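Local coordinates for protein putative metal-dependent phosphoesterase (Bifidobacterium adolescentis, PDB 3O0F) that binds iron and zinc ions together with AMP and acts as a metal-dependent phosphoesterase of the PHP family, at residues F90-D93 and H98-S101. Numbering follows the deposited sequence.
Sequences FQYD and HISS
Tyr-92 and Ile-99 meet through one side of the phenol ring and two methyl groups. Ile-99 sends CD1 over a ring face, 4.1 Å above the plane and displaced toward the rim. Its other branch, CG2, lies 3.9 Å from CE1 and 4.1 Å from CD1 of Tyr-92. Both branches come from the same side of the ring plane, CG2 sitting lower and further out, past the ring's CD1 and CE1. CB of Tyr-92 points toward the helix, and with CG between the backbone N and the carbonyl carbon (chi1 60°) the ring is set beside Ile-99. Asp-93 adds a looser touch, its carbonyl O 4.2 Å from CG2 of Ile-99.

The contact joins the loop after strand 83-90 to the first turn of helix 97-124, within the PHP domain. Ala-191 and Val-192 of helix 185-194 also pack on Ile-99, while the Tyr-92 ring meets that of Trp-56 with planes at about 55°. The Tyr-92 hydroxyl hydrogen-bonds to Thr-74 OG1, beside the iron ligand Glu-75 in sequence. A leucine in place of Tyr-92 would probably leave Thr-74 without this hydroxyl partner and Ile-99 CD1 without a flat face to rest on. With no hydrogen bond or salt bridge between the segments, their attachment rests on van der Waals contact, while the tyrosine's hydroxyl, like Gln-91 through Leu-72, binds the loop to strand 70-80.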
ATOM      1  N   PHE A  90       8.769   2.011   5.546  1.00  8.29           N
ATOM      2  CA  PHE A  90       9.879   1.209   5.047  1.00  9.14           C
ATOM      3  C   PHE A  90      10.952   1.018   6.129  1.00 10.71           C
ATOM      4  O   PHE A  90      11.206   1.923   6.950  1.00  9.26           O
ATOM      5  CB  PHE A  90      10.551   1.899   3.865  1.00 10.86           C
ATOM      6  CG  PHE A  90       9.650   2.080   2.679  1.00  9.35           C
ATOM      7  CD1 PHE A  90       9.346   0.997   1.858  1.00 10.27           C
ATOM      8  CD2 PHE A  90       9.107   3.315   2.402  1.00 14.62           C
ATOM      9  CE1 PHE A  90       8.467   1.158   0.771  1.00 13.66           C
ATOM     10  CE2 PHE A  90       8.278   3.501   1.294  1.00 10.09           C
ATOM     11  CZ  PHE A  90       7.956   2.414   0.496  1.00 13.75           C
ATOM     12  N   GLN A  91      11.610  -0.128   6.043  1.00  9.99           N
ATOM     13  CA  GLN A  91      12.844  -0.403   6.796  1.00 11.65           C
ATOM     14  C   GLN A  91      12.701  -0.170   8.284  1.00  9.70           C
ATOM     15  O   GLN A  91      13.502   0.537   8.905  1.00 12.37           O
ATOM     16  CB  GLN A  91      14.017   0.403   6.199  1.00 14.31           C
ATOM     17  CG  GLN A  91      14.306   0.015   4.711  1.00 11.90           C
ATOM     18  CD  GLN A  91      14.856  -1.398   4.553  1.00 17.11           C
ATOM     19  OE1 GLN A  91      14.267  -2.233   3.862  1.00 13.85           O
ATOM     20  NE2 GLN A  91      16.009  -1.668   5.187  1.00 11.23           N
ATOM     21  N   TYR A  92      11.671  -0.769   8.860  1.00 11.82           N
ATOM     22  CA  TYR A  92      11.440  -0.707  10.312  1.00 12.56           C
ATOM     23  C   TYR A  92      11.625  -2.091  10.910  1.00 13.56           C
ATOM     24  O   TYR A  92      11.615  -3.092  10.186  1.00 11.73           O
ATOM     25  CB  TYR A  92      10.055  -0.160  10.619  1.00 11.53           C
ATOM     26  CG  TYR A  92       8.944  -0.970  10.063  1.00 12.57           C
ATOM     27  CD1 TYR A  92       8.394  -2.009  10.782  1.00 12.03           C
ATOM     28  CD2 TYR A  92       8.432  -0.694   8.805  1.00 14.95           C
ATOM     29  CE1 TYR A  92       7.360  -2.752  10.280  1.00 17.55           C
ATOM     30  CE2 TYR A  92       7.400  -1.442   8.271  1.00 13.95           C
ATOM     31  CZ  TYR A  92       6.860  -2.456   9.008  1.00 16.11           C
ATOM     32  OH  TYR A  92       5.843  -3.192   8.477  1.00 17.90           O
ATOM     33  N   ASP A  93      11.786  -2.161  12.227  1.00 15.36           N
ATOM     34  CA  ASP A  93      11.924  -3.457  12.912  1.00 16.17           C
ATOM     35  C   ASP A  93      10.624  -4.258  12.896  1.00 15.38           C
ATOM     36  O   ASP A  93       9.657  -3.889  13.550  1.00 16.23           O
ATOM     37  CB  ASP A  93      12.411  -3.240  14.339  1.00 15.62           C
ATOM     38  CG  ASP A  93      12.408  -4.502  15.176  1.00 22.81           C
ATOM     39  OD1 ASP A  93      12.190  -5.635  14.636  1.00 19.31           O
ATOM     40  OD2 ASP A  93      12.565  -4.320  16.414  1.00 23.93           O
ATOM     41  N   HIS A  98       4.635  -2.649  19.213  1.00 17.96           N
ATOM     42  CA  HIS A  98       3.585  -1.655  18.938  1.00 17.78           C
ATOM     43  C   HIS A  98       3.113  -1.793  17.494  1.00 19.34           C
ATOM     44  O   HIS A  98       1.908  -1.874  17.209  1.00 20.24           O
ATOM     45  CB  HIS A  98       4.127  -0.237  19.249  1.00 21.33           C
ATOM     46  CG  HIS A  98       3.174   0.898  18.981  1.00 24.89           C
ATOM     47  ND1 HIS A  98       1.817   0.723  18.792  1.00 36.19           N
ATOM     48  CD2 HIS A  98       3.379   2.240  18.951  1.00 30.91           C
ATOM     49  CE1 HIS A  98       1.242   1.896  18.595  1.00 23.93           C
ATOM     50  NE2 HIS A  98       2.161   2.836  18.708  1.00 34.28           N
ATOM     51  N   ILE A  99       4.051  -1.861  16.562  1.00 18.37           N
ATOM     52  CA  ILE A  99       3.631  -1.897  15.169  1.00 17.71           C
ATOM     53  C   ILE A  99       2.991  -3.265  14.882  1.00 15.72           C
ATOM     54  O   ILE A  99       1.950  -3.340  14.246  1.00 16.62           O
ATOM     55  CB  ILE A  99       4.781  -1.390  14.218  1.00 16.94           C
ATOM     56  CG1 ILE A  99       4.173  -0.593  13.050  1.00 25.46           C
ATOM     57  CG2 ILE A  99       5.740  -2.477  13.820  1.00 18.20           C
ATOM     58  CD1 ILE A  99       5.150   0.200  12.259  1.00 29.38           C
ATOM     59  N   SER A 100       3.536  -4.324  15.450  1.00 15.51           N
ATOM     60  CA  SER A 100       2.965  -5.671  15.283  1.00 21.45           C
ATOM     61  C   SER A 100       1.534  -5.800  15.744  1.00 19.37           C
ATOM     62  O   SER A 100       0.710  -6.386  15.035  1.00 21.87           O
ATOM     63  CB  SER A 100       3.793  -6.737  16.020  1.00 23.43           C
ATOM     64  OG  SER A 100       4.927  -7.020  15.259  1.00 33.26           O
ATOM     65  N   SER A 101       1.235  -5.267  16.920  1.00 18.86           N
ATOM     66  CA  SER A 101      -0.097  -5.383  17.443  1.00 19.62           C
ATOM     67  C   SER A 101      -1.056  -4.441  16.698  1.00 18.50           C
ATOM     68  O   SER A 101      -2.207  -4.765  16.506  1.00 15.56           O
ATOM     69  CB  SER A 101      -0.088  -5.138  18.939  1.00 22.89           C
ATOM     70  OG  SER A 101      -0.126  -3.769  19.188  1.00 29.68           O
TER